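Local coordinates for phosphoacetylglucosamine mutase (Aspergillus lentulus, PDB 5O9X), which interconverts N-acetylglucosamine 6-phosphate and N-acetylglucosamine 1-phosphate, a step on the way to UDP-N-acetylglucosamine, as a member of the phosphohexomutase family, at residues F161-Q166 against N218-P223; G210-D215 against L277-S282; K224-I229 against I240-D245. The protein carries 1 engineered substitution. One frame throughout, in Å; residues are numbered along the deposited sequence.

Overall arrangement
Contacts 1 and 2 are buried, whereas contact 3 lies at the surface. In contact 1 the turn leading into helix 164-176, in the family's domain I, meets the start of helix 221-231 of domain II, and the touch is van der Waals, V220 methyls against backbone and a threonine methyl. Contacts 2 and 3 stay inside domain II. Contact 2 pairs strands 212-215 and 279-283 through backbone hydrogen bonds, with polar side chains and waters around them; contact 3 lays helix 221-231 over edge strand 240-243, using branched apolar side chains and a salt bridge on the exposed side. Helix 221-231 thus serves contacts 1 and 3, while strand 212-215, between 240-243 and 279-283, connects contacts 2 and 3.

Contact 1: residues F161-Q166 against N218-P223; sequences FMTTPQ and NGVGGP. Unlike the reference sequence in segment 161-166: F161 (reference Tyr).
V220 and T163 meet because V220 CG1 is set between its own backbone N and carbonyl carbon (chi1 59°), while T163 CG2 lies beside its backbone N, anti to the carbonyl carbon. The two side chains cross at about a right angle at the start of two helices, one in the family's domain I and one in domain II. T163 is the N-cap of helix 164-176 and forms a capping box with Q166: Q166 N donates to T163 OG1 at 3.1 Å, and T163 N returns a bond to Q166 OE1 with an N-H...O angle of 164°. With OG1 turned to the helix, the methyl CG2 of T163 faces the other segment. V220 makes most of the contact. Its CG1 sits 3.8 Å from T163 CA and also touches M162 O, while V220 CG2 lies against M162 C at 3.8 Å and reaches F161 CB more loosely. Nearby, K224 of the second helix donates from NZ to F161 O, a polar link beside the apolar one. The T163 methyl also rests on the backbone of the glycine after V220, with T163 CG2 4.1 Å from G221 CA.

Contact 2: residues G210-D215 against L277-S282; sequences GSLTVD and LDRCAS
R279 lays its long side chain across G210 and S211, which lead into strand 212-215, beside a parallel pairing of strands 212-215 and 279-283. R279 CB lies 3.6 Å from S211 O. R279 CG, anti to the backbone N (chi1 -178°), meets L212 CD1 at 4.0 Å, where the two side chains cross at about a right angle. The chain then bends at chi3 (72°), which turns NE aside; S211 O lies over one face of the guanidinium, displaced toward its rim. R279 NH2 donates to G210 O at 3.1 Å; the donor stands above that carbonyl's plane and the N-H...O angle is 142°. The same NH2 forms a salt bridge with E436, and NH1 donates to K209 O.

Further along, the backbones alternate as parallel strands do: T213 N donates to R279 O, A281 N to T213 O, and D215 N to A281 O at 2.9 Å. At the far end S282 OG donates to D215 OD2 over 2.6 Å, meeting the carboxylate on its anti side. That oxygen also accepts from G258 N, so two donors grip it. Near the other end, one water joins S211 OG, T213 OG1 and R279 O, and a second bridges S211 O and R279 N.

Strand 212-215 is flanked by 240-243 and 279-283 in the domain II sheet. L212 and R279 pack on Y292 of strand 290-295 and against helix 428-442, while C280 and D215 touch Y293 on the other face.

Contact 3: residues K224-I229 against I240-D245; sequences KLRELI and IKIVND
I242 and L225 slide past each other in opposite directions where helix 221-231 packs on edge strand 240-243, the helix and second strand of the beta-alpha-beta unit that begins with strand 212-215. The short segments of helix and strand run nearly antiparallel, 160° between their directions, with axes 9.8 Å apart. The I242 CD1 methyl packs against the helix backbone: it lies 3.5 Å from R226 N, against R226 CB, and 4.0 Å from L225 CG. One turn on, I229 and I240 cross obliquely, and I229 CD1 sits 3.8 Å from I240 CB and close to its CG2. Alternation along the strand sends I240 and I242 toward the helix.

Beyond this apolar row, R226 bends at chi3 (-61°), turning NE aside, and its guanidinium meets D245, just past the end of the strand. The two side chains cross at about a right angle, and the guanidinium and carboxylate planes are 87° apart. A single oxygen, D245 OD2, does the pairing: it takes R226 NH2 on its anti lone pair at 2.7 Å, while R226 NH1 makes a weak bond to the same atom at 3.2 Å. I242 CG2 lies obliquely beside the guanidinium.

The helix is therefore held by branched aliphatic carbons on its inner side, where L225 also touches V214 of the central strand. The salt bridge sits at the edge of the contact, on the exposed R226, where solvent would probably weaken its charge attraction.

Contact 1: residues F161-Q166 against N218-P223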
ATOM      1  N   PHE A 161      -0.850  14.947 -11.463  1.00 15.84           N
ATOM      2  CA  PHE A 161      -0.029  13.804 -11.133  1.00 15.88           C
ATOM      3  C   PHE A 161       0.374  13.852  -9.654  1.00 16.05           C
ATOM      4  O   PHE A 161       1.027  14.843  -9.188  1.00 17.27           O
ATOM      5  CB  PHE A 161       1.263  13.822 -11.999  1.00 16.84           C
ATOM      6  CG  PHE A 161       0.978  13.628 -13.466  1.00 16.93           C
ATOM      7  CD1 PHE A 161       0.808  12.345 -14.004  1.00 15.62           C
ATOM      8  CD2 PHE A 161       0.818  14.736 -14.295  1.00 17.81           C
ATOM      9  CE1 PHE A 161       0.523  12.162 -15.401  1.00 16.45           C
ATOM     10  CE2 PHE A 161       0.511  14.563 -15.672  1.00 18.49           C
ATOM     11  CZ  PHE A 161       0.418  13.289 -16.236  1.00 17.66           C
ATOM     12  N   MET A 162       0.086  12.771  -8.940  1.00 15.32           N
ATOM     13  CA  MET A 162       0.514  12.645  -7.547  1.00 16.06           C
ATOM     14  C   MET A 162       0.741  11.171  -7.258  1.00 15.84           C
ATOM     15  O   MET A 162       0.237  10.286  -7.970  1.00 15.64           O
ATOM     16  CB  MET A 162      -0.601  13.179  -6.589  1.00 17.10           C
ATOM     17  CG  MET A 162      -0.860  14.705  -6.717  1.00 22.17           C
ATOM     18  SD  MET A 162      -1.437  15.495  -5.184  1.00 26.81           S
ATOM     19  CE  MET A 162      -2.778  14.500  -4.902  1.00 17.83           C
ATOM     20  N   THR A 163       1.469  10.897  -6.175  1.00 15.12           N
ATOM     21  CA  THR A 163       1.671   9.499  -5.720  1.00 12.73           C
ATOM     22  C   THR A 163       0.362   9.165  -5.017  1.00 15.03           C
ATOM     23  O   THR A 163      -0.426  10.085  -4.684  1.00 14.61           O
ATOM     24  CB  THR A 163       2.847   9.416  -4.674  1.00 15.46           C
ATOM     25  OG1 THR A 163       2.508  10.095  -3.486  1.00 15.13           O
ATOM     26  CG2 THR A 163       4.158  10.028  -5.217  1.00 13.75           C
ATOM     27  N   THR A 164       0.067   7.871  -4.886  1.00 14.96           N
ATOM     28  CA  THR A 164      -1.108   7.457  -4.131  1.00 15.70           C
ATOM     29  C   THR A 164      -1.160   8.077  -2.735  1.00 15.50           C
ATOM     30  O   THR A 164      -2.194   8.589  -2.347  1.00 17.69           O
ATOM     31  CB  THR A 164      -1.200   5.927  -4.177  1.00 16.75           C
ATOM     32  OG1 THR A 164      -1.519   5.563  -5.539  1.00 16.88           O
ATOM     33  CG2 THR A 164      -2.332   5.373  -3.251  1.00 19.42           C
ATOM     34  N   PRO A 165      -0.079   7.976  -1.951  1.00 15.70           N
ATOM     35  CA  PRO A 165      -0.170   8.530  -0.598  1.00 17.74           C
ATOM     36  C   PRO A 165      -0.364  10.057  -0.590  1.00 17.89           C
ATOM     37  O   PRO A 165      -1.024  10.560   0.318  1.00 18.18           O
ATOM     38  CB  PRO A 165       1.228   8.231   0.002  1.00 17.93           C
ATOM     39  CG  PRO A 165       1.747   7.080  -0.771  1.00 18.89           C
ATOM     40  CD  PRO A 165       1.134   7.143  -2.147  1.00 15.56           C
ATOM     41  N   GLN A 166       0.180  10.782  -1.588  1.00 19.15           N
ATOM     42  CA  GLN A 166      -0.160  12.261  -1.702  1.00 16.47           C
ATOM     43  C   GLN A 166      -1.656  12.497  -1.804  1.00 18.76           C
ATOM     44  O   GLN A 166      -2.183  13.410  -1.113  1.00 19.04           O
ATOM     45  CB  GLN A 166       0.543  12.944  -2.851  1.00 16.48           C
ATOM     46  CG  GLN A 166       2.001  13.180  -2.507  1.00 15.68           C
ATOM     47  CD  GLN A 166       2.750  13.787  -3.698  1.00 18.19           C
ATOM     48  OE1 GLN A 166       2.412  13.544  -4.905  1.00 15.69           O
ATOM     49  NE2 GLN A 166       3.760  14.592  -3.378  1.00 17.85           N
ATOM     50  N   ASN A 218      10.604   4.255 -12.513  1.00 16.47           N
ATOM     51  CA  ASN A 218      10.212   5.177 -13.673  1.00 15.75           C
ATOM     52  C   ASN A 218       8.791   5.730 -13.502  1.00 17.09           C
ATOM     53  O   ASN A 218       8.057   5.926 -14.500  1.00 16.39           O
ATOM     54  CB  ASN A 218      10.335   4.443 -15.020  1.00 14.56           C
ATOM     55  CG  ASN A 218      11.746   3.953 -15.271  1.00 14.11           C
ATOM     56  OD1 ASN A 218      12.011   2.695 -15.518  1.00 17.67           O
ATOM     57  ND2 ASN A 218      12.665   4.865 -15.150  1.00 12.22           N
ATOM     58  N   GLY A 219       8.364   5.893 -12.228  1.00 15.95           N
ATOM     59  CA  GLY A 219       7.025   6.407 -11.920  1.00 14.34           C
ATOM     60  C   GLY A 219       7.029   7.784 -11.279  1.00 14.37           C
ATOM     61  O   GLY A 219       8.092   8.377 -11.065  1.00 14.52           O
ATOM     62  N   VAL A 220       5.820   8.218 -10.866  1.00 14.82           N
ATOM     63  CA  VAL A 220       5.541   9.512 -10.294  1.00 16.00           C
ATOM     64  C   VAL A 220       6.362   9.703  -8.991  1.00 16.78           C
ATOM     65  O   VAL A 220       6.736  10.825  -8.682  1.00 17.05           O
ATOM     66  CB  VAL A 220       4.024   9.672  -9.960  1.00 16.30           C
ATOM     67  CG1 VAL A 220       3.513   8.622  -8.963  1.00 14.20           C
ATOM     68  CG2 VAL A 220       3.733  11.123  -9.628  1.00 16.23           C
ATOM     69  N   GLY A 221       6.748   8.615  -8.338  1.00 16.35           N
ATOM     70  CA  GLY A 221       7.598   8.812  -7.140  1.00 14.72           C
ATOM     71  C   GLY A 221       8.940   9.445  -7.399  1.00 16.49           C
ATOM     72  O   GLY A 221       9.491  10.051  -6.475  1.00 16.63           O
ATOM     73  N   GLY A 222       9.521   9.279  -8.608  1.00 15.28           N
ATOM     74  CA  GLY A 222      10.867   9.881  -8.966  1.00 13.94           C
ATOM     75  C   GLY A 222      10.863  11.413  -8.911  1.00 15.59           C
ATOM     76  O   GLY A 222      11.597  12.033  -8.063  1.00 17.74           O
ATOM     77  N   PRO A 223       9.969  12.046  -9.684  1.00 15.91           N
ATOM     78  CA  PRO A 223       9.869  13.527  -9.660  1.00 16.45           C
ATOM     79  C   PRO A 223       9.446  14.050  -8.281  1.00 17.09           C
ATOM     80  O   PRO A 223       9.895  15.094  -7.844  1.00 15.84           O
ATOM     81  CB  PRO A 223       8.754  13.841 -10.720  1.00 17.72           C
ATOM     82  CG  PRO A 223       8.858  12.632 -11.668  1.00 19.30           C
ATOM     83  CD  PRO A 223       9.333  11.426 -10.883  1.00 15.61           C
TER

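Contact 2: residues G210-D215 against L277-S282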
ATOM      1  N   GLY A 210      26.279   7.256   4.924  1.00 22.06           N
ATOM      2  CA  GLY A 210      26.370   6.671   3.596  1.00 24.72           C
ATOM      3  C   GLY A 210      25.146   7.131   2.762  1.00 22.05           C
ATOM      4  O   GLY A 210      24.118   7.536   3.302  1.00 23.81           O
ATOM      5  N   SER A 211      25.247   6.973   1.464  1.00 21.46           N
ATOM      6  CA  SER A 211      24.196   7.401   0.547  1.00 19.00           C
ATOM      7  C   SER A 211      23.043   6.382   0.602  1.00 19.37           C
ATOM      8  O   SER A 211      23.227   5.208   1.042  1.00 17.22           O
ATOM      9  CB  SER A 211      24.772   7.434  -0.863  1.00 19.61           C
ATOM     10  OG  SER A 211      25.329   6.172  -1.203  1.00 22.09           O
ATOM     11  N   LEU A 212      21.903   6.823   0.052  1.00 18.91           N
ATOM     12  CA  LEU A 212      20.766   5.970  -0.210  1.00 15.61           C
ATOM     13  C   LEU A 212      20.459   6.080  -1.730  1.00 16.72           C
ATOM     14  O   LEU A 212      20.226   7.181  -2.212  1.00 19.59           O
ATOM     15  CB  LEU A 212      19.569   6.428   0.703  1.00 15.11           C
ATOM     16  CG  LEU A 212      18.217   5.698   0.305  1.00 15.79           C
ATOM     17  CD1 LEU A 212      18.265   4.195   0.638  1.00 16.44           C
ATOM     18  CD2 LEU A 212      17.073   6.299   1.077  1.00 15.43           C
ATOM     19  N   THR A 213      20.478   4.976  -2.461  1.00 15.43           N
ATOM     20  CA  THR A 213      20.168   4.976  -3.916  1.00 17.61           C
ATOM     21  C   THR A 213      18.731   4.409  -4.118  1.00 16.24           C
ATOM     22  O   THR A 213      18.491   3.199  -3.873  1.00 16.27           O
ATOM     23  CB  THR A 213      21.243   4.160  -4.728  1.00 19.08           C
ATOM     24  OG1 THR A 213      22.541   4.677  -4.375  1.00 19.11           O
ATOM     25  CG2 THR A 213      21.053   4.258  -6.315  1.00 17.94           C
ATOM     26  N   VAL A 214      17.828   5.253  -4.603  1.00 16.24           N
ATOM     27  CA  VAL A 214      16.395   4.931  -4.609  1.00 13.98           C
ATOM     28  C   VAL A 214      15.960   4.774  -6.068  1.00 15.61           C
ATOM     29  O   VAL A 214      15.987   5.728  -6.922  1.00 16.17           O
ATOM     30  CB  VAL A 214      15.502   6.058  -3.961  1.00 16.30           C
ATOM     31  CG1 VAL A 214      14.038   5.614  -3.966  1.00 16.49           C
ATOM     32  CG2 VAL A 214      15.921   6.350  -2.533  1.00 14.63           C
ATOM     33  N   ASP A 215      15.637   3.535  -6.393  1.00 14.73           N
ATOM     34  CA  ASP A 215      15.007   3.165  -7.690  1.00 12.84           C
ATOM     35  C   ASP A 215      13.570   3.574  -7.629  1.00 14.60           C
ATOM     36  O   ASP A 215      12.790   3.040  -6.822  1.00 13.48           O
ATOM     37  CB  ASP A 215      15.180   1.651  -7.871  1.00 13.36           C
ATOM     38  CG  ASP A 215      14.157   1.005  -8.789  1.00 14.28           C
ATOM     39  OD1 ASP A 215      13.683   1.682  -9.737  1.00 14.28           O
ATOM     40  OD2 ASP A 215      13.865  -0.230  -8.546  1.00 15.02           O
ATOM     41  N   LEU A 277      28.088  -2.763  -0.774  1.00 23.91           N
ATOM     42  CA  LEU A 277      27.694  -2.054   0.449  1.00 23.35           C
ATOM     43  C   LEU A 277      26.872  -0.734   0.261  1.00 22.34           C
ATOM     44  O   LEU A 277      26.512  -0.126   1.263  1.00 24.04           O
ATOM     45  CB  LEU A 277      28.926  -1.764   1.380  1.00 26.58           C
ATOM     46  CG  LEU A 277      29.815  -2.945   1.883  1.00 30.31           C
ATOM     47  CD1 LEU A 277      30.908  -2.443   2.849  1.00 30.37           C
ATOM     48  CD2 LEU A 277      28.960  -4.024   2.527  1.00 26.00           C
ATOM     49  N   ASP A 278      26.577  -0.283  -0.975  1.00 19.77           N
ATOM     50  CA  ASP A 278      25.678   0.862  -1.116  1.00 18.97           C
ATOM     51  C   ASP A 278      24.266   0.479  -0.550  1.00 17.04           C
ATOM     52  O   ASP A 278      23.708  -0.565  -0.956  1.00 18.93           O
ATOM     53  CB  ASP A 278      25.516   1.281  -2.572  1.00 22.20           C
ATOM     54  CG  ASP A 278      26.709   2.124  -3.072  1.00 26.37           C
ATOM     55  OD1 ASP A 278      27.520   2.595  -2.224  1.00 24.92           O
ATOM     56  OD2 ASP A 278      26.781   2.312  -4.305  1.00 27.84           O
ATOM     57  N   ARG A 279      23.688   1.334   0.303  1.00 17.10           N
ATOM     58  CA  ARG A 279      22.317   1.050   0.809  1.00 16.19           C
ATOM     59  C   ARG A 279      21.345   1.477  -0.310  1.00 16.16           C
ATOM     60  O   ARG A 279      21.439   2.630  -0.768  1.00 17.21           O
ATOM     61  CB  ARG A 279      22.058   1.905   2.038  1.00 15.11           C
ATOM     62  CG  ARG A 279      20.679   1.717   2.739  1.00 16.43           C
ATOM     63  CD  ARG A 279      20.717   2.367   4.099  1.00 17.88           C
ATOM     64  NE  ARG A 279      20.714   3.880   4.094  1.00 17.39           N
ATOM     65  CZ  ARG A 279      21.792   4.677   4.272  1.00 17.61           C
ATOM     66  NH1 ARG A 279      23.012   4.151   4.387  1.00 17.48           N
ATOM     67  NH2 ARG A 279      21.648   5.999   4.266  1.00 15.53           N
ATOM     68  N   CYS A 280      20.452   0.561  -0.743  1.00 17.12           N
ATOM     69  CA  CYS A 280      19.484   0.878  -1.816  1.00 15.73           C
ATOM     70  C   CYS A 280      18.047   0.643  -1.358  1.00 15.91           C
ATOM     71  O   CYS A 280      17.794  -0.137  -0.430  1.00 15.52           O
ATOM     72  CB  CYS A 280      19.739  -0.047  -3.001  1.00 15.62           C
ATOM     73  SG  CYS A 280      21.427   0.153  -3.703  1.00 19.11           S
ATOM     74  N   ALA A 281      17.107   1.208  -2.111  1.00 15.13           N
ATOM     75  CA  ALA A 281      15.682   0.886  -1.917  1.00 13.61           C
ATOM     76  C   ALA A 281      14.963   1.029  -3.239  1.00 13.81           C
ATOM     77  O   ALA A 281      15.464   1.679  -4.174  1.00 15.40           O
ATOM     78  CB  ALA A 281      15.083   1.804  -0.873  1.00 12.29           C
ATOM     79  N   SER A 282      13.818   0.367  -3.366  1.00 13.98           N
ATOM     80  CA  SER A 282      13.017   0.530  -4.586  1.00 13.97           C
ATOM     81  C   SER A 282      11.605   0.896  -4.185  1.00 15.11           C
ATOM     82  O   SER A 282      11.043   0.265  -3.304  1.00 13.88           O
ATOM     83  CB  SER A 282      12.966  -0.813  -5.293  1.00 14.01           C
ATOM     84  OG  SER A 282      14.144  -1.008  -6.092  1.00 17.91           O
TER
HETATM   85  O   HOH W   1      23.629   4.028  -2.019  1.00 16.98           O
HETATM   86  O   HOH W   2      25.211   3.435   1.506  1.00 19.07           O
HETATM   87  O   HOH W   3      24.638   3.794  -5.729  1.00 28.33           O

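Contact 3: residues K224-I229 against I240-D245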
ATOM      1  N   LYS A 224       8.523  13.346  -7.594  1.00 17.52           N
ATOM      2  CA  LYS A 224       8.007  13.833  -6.318  1.00 17.34           C
ATOM      3  C   LYS A 224       9.084  13.678  -5.259  1.00 18.09           C
ATOM      4  O   LYS A 224       9.191  14.556  -4.366  1.00 15.94           O
ATOM      5  CB  LYS A 224       6.761  13.088  -5.825  1.00 15.75           C
ATOM      6  CG  LYS A 224       5.637  13.093  -6.834  1.00 19.94           C
ATOM      7  CD  LYS A 224       5.270  14.501  -7.345  1.00 20.58           C
ATOM      8  CE  LYS A 224       3.985  14.440  -8.213  1.00 22.37           C
ATOM      9  NZ  LYS A 224       3.693  15.764  -8.756  1.00 22.17           N
ATOM     10  N   LEU A 225       9.836  12.574  -5.323  1.00 16.10           N
ATOM     11  CA  LEU A 225      10.886  12.433  -4.275  1.00 16.83           C
ATOM     12  C   LEU A 225      11.944  13.545  -4.502  1.00 19.87           C
ATOM     13  O   LEU A 225      12.456  14.104  -3.535  1.00 18.50           O
ATOM     14  CB  LEU A 225      11.586  11.062  -4.374  1.00 16.73           C
ATOM     15  CG  LEU A 225      12.818  10.839  -3.467  1.00 16.95           C
ATOM     16  CD1 LEU A 225      12.347  10.997  -2.031  1.00 16.34           C
ATOM     17  CD2 LEU A 225      13.215   9.396  -3.732  1.00 17.62           C
ATOM     18  N   ARG A 226      12.345  13.800  -5.776  1.00 17.84           N
ATOM     19  CA  ARG A 226      13.291  14.901  -6.088  1.00 19.27           C
ATOM     20  C   ARG A 226      12.762  16.221  -5.538  1.00 20.29           C
ATOM     21  O   ARG A 226      13.542  17.009  -5.035  1.00 19.39           O
ATOM     22  CB  ARG A 226      13.472  15.011  -7.620  1.00 20.94           C
ATOM     23  CG  ARG A 226      14.320  16.231  -8.121  1.00 25.24           C
ATOM     24  CD  ARG A 226      14.250  16.370  -9.687  1.00 31.62           C
ATOM     25  NE  ARG A 226      14.789  15.150  -9.995  1.00 32.41           N
ATOM     26  CZ  ARG A 226      14.306  14.118 -10.658  1.00 25.78           C
ATOM     27  NH1 ARG A 226      13.267  14.085 -11.497  1.00 28.29           N
ATOM     28  NH2 ARG A 226      15.089  13.094 -10.503  1.00 21.58           N
ATOM     29  N   GLU A 227      11.454  16.469  -5.676  1.00 18.03           N
ATOM     30  CA  GLU A 227      10.837  17.677  -5.131  1.00 18.22           C
ATOM     31  C   GLU A 227      10.898  17.742  -3.582  1.00 20.84           C
ATOM     32  O   GLU A 227      11.258  18.781  -3.026  1.00 19.98           O
ATOM     33  CB  GLU A 227       9.374  17.814  -5.603  1.00 21.50           C
ATOM     34  CG  GLU A 227       8.686  19.188  -5.426  1.00 24.32           C
ATOM     35  CD  GLU A 227       9.386  20.400  -6.064  1.00 24.49           C
ATOM     36  OE1 GLU A 227      10.234  20.247  -7.001  1.00 26.41           O
ATOM     37  OE2 GLU A 227       9.112  21.547  -5.588  1.00 27.28           O
ATOM     38  N   LEU A 228      10.528  16.635  -2.919  1.00 18.76           N
ATOM     39  CA  LEU A 228      10.598  16.514  -1.479  1.00 17.60           C
ATOM     40  C   LEU A 228      12.018  16.860  -0.998  1.00 18.24           C
ATOM     41  O   LEU A 228      12.149  17.528   0.015  1.00 19.07           O
ATOM     42  CB  LEU A 228      10.215  15.064  -1.013  1.00 17.64           C
ATOM     43  CG  LEU A 228      10.590  14.837   0.491  1.00 17.64           C
ATOM     44  CD1 LEU A 228       9.728  15.725   1.393  1.00 16.47           C
ATOM     45  CD2 LEU A 228      10.304  13.317   0.714  1.00 16.96           C
ATOM     46  N   ILE A 229      13.064  16.443  -1.736  1.00 18.39           N
ATOM     47  CA  ILE A 229      14.449  16.635  -1.262  1.00 18.19           C
ATOM     48  C   ILE A 229      14.797  18.147  -1.106  1.00 21.56           C
ATOM     49  O   ILE A 229      15.497  18.538  -0.168  1.00 20.33           O
ATOM     50  CB  ILE A 229      15.360  15.959  -2.219  1.00 17.76           C
ATOM     51  CG1 ILE A 229      15.252  14.466  -1.898  1.00 19.66           C
ATOM     52  CG2 ILE A 229      16.863  16.373  -2.072  1.00 19.90           C
ATOM     53  CD1 ILE A 229      15.902  13.583  -2.949  1.00 17.98           C
ATOM     54  N   ILE A 240      20.506  11.307  -0.939  1.00 23.45           N
ATOM     55  CA  ILE A 240      19.703  10.411  -1.822  1.00 20.99           C
ATOM     56  C   ILE A 240      20.153  10.548  -3.251  1.00 22.02           C
ATOM     57  O   ILE A 240      20.263  11.696  -3.787  1.00 21.83           O
ATOM     58  CB  ILE A 240      18.185  10.744  -1.743  1.00 22.31           C
ATOM     59  CG1 ILE A 240      17.628  10.368  -0.362  1.00 21.01           C
ATOM     60  CG2 ILE A 240      17.367   9.996  -2.878  1.00 21.09           C
ATOM     61  CD1 ILE A 240      16.227  10.886   0.001  1.00 23.48           C
ATOM     62  N   LYS A 241      20.336   9.411  -3.912  1.00 18.32           N
ATOM     63  CA  LYS A 241      20.518   9.397  -5.329  1.00 21.00           C
ATOM     64  C   LYS A 241      19.273   8.749  -5.921  1.00 20.89           C
ATOM     65  O   LYS A 241      18.813   7.725  -5.365  1.00 21.76           O
ATOM     66  CB  LYS A 241      21.737   8.569  -5.702  1.00 22.73           C
ATOM     67  CG  LYS A 241      22.966   8.873  -4.849  1.00 30.92           C
ATOM     68  CD  LYS A 241      23.734  10.111  -5.282  1.00 36.60           C
ATOM     69  CE  LYS A 241      24.897  10.485  -4.330  1.00 49.42           C
ATOM     70  NZ  LYS A 241      25.297  11.938  -4.478  1.00 34.24           N
ATOM     71  N   ILE A 242      18.756   9.288  -7.041  1.00 19.34           N
ATOM     72  CA  ILE A 242      17.525   8.779  -7.650  1.00 16.31           C
ATOM     73  C   ILE A 242      17.946   8.100  -8.894  1.00 17.92           C
ATOM     74  O   ILE A 242      18.797   8.649  -9.637  1.00 18.32           O
ATOM     75  CB  ILE A 242      16.530   9.945  -7.967  1.00 19.35           C
ATOM     76  CG1 ILE A 242      15.908  10.424  -6.611  1.00 17.21           C
ATOM     77  CG2 ILE A 242      15.421   9.462  -8.944  1.00 17.98           C
ATOM     78  CD1 ILE A 242      15.038  11.703  -6.729  1.00 16.64           C
ATOM     79  N   VAL A 243      17.476   6.876  -9.122  1.00 15.34           N
ATOM     80  CA  VAL A 243      17.660   6.187 -10.408  1.00 16.44           C
ATOM     81  C   VAL A 243      16.279   5.760 -10.909  1.00 16.27           C
ATOM     82  O   VAL A 243      15.338   5.624 -10.057  1.00 15.83           O
ATOM     83  CB  VAL A 243      18.665   4.948 -10.390  1.00 16.88           C
ATOM     84  CG1 VAL A 243      20.102   5.408 -10.048  1.00 19.37           C
ATOM     85  CG2 VAL A 243      18.236   3.796  -9.401  1.00 17.10           C
ATOM     86  N   ASN A 244      16.136   5.515 -12.241  1.00 15.97           N
ATOM     87  CA  ASN A 244      14.845   5.124 -12.832  1.00 16.60           C
ATOM     88  C   ASN A 244      13.751   6.108 -12.512  1.00 17.30           C
ATOM     89  O   ASN A 244      12.784   5.806 -11.772  1.00 17.18           O
ATOM     90  CB  ASN A 244      14.451   3.688 -12.386  1.00 16.34           C
ATOM     91  CG  ASN A 244      15.605   2.719 -12.558  1.00 20.92           C
ATOM     92  OD1 ASN A 244      16.250   2.736 -13.601  1.00 20.08           O
ATOM     93  ND2 ASN A 244      15.884   1.870 -11.538  1.00 18.12           N
ATOM     94  N   ASP A 245      13.868   7.316 -13.075  1.00 15.41           N
ATOM     95  CA  ASP A 245      12.808   8.266 -12.950  1.00 15.95           C
ATOM     96  C   ASP A 245      12.237   8.585 -14.326  1.00 17.41           C
ATOM     97  O   ASP A 245      11.806   9.734 -14.587  1.00 20.13           O
ATOM     98  CB  ASP A 245      13.345   9.546 -12.197  1.00 19.12           C
ATOM     99  CG  ASP A 245      14.352  10.363 -13.050  1.00 22.25           C
ATOM    100  OD1 ASP A 245      14.732   9.894 -14.136  1.00 23.48           O
ATOM    101  OD2 ASP A 245      14.696  11.488 -12.685  1.00 23.62           O
TER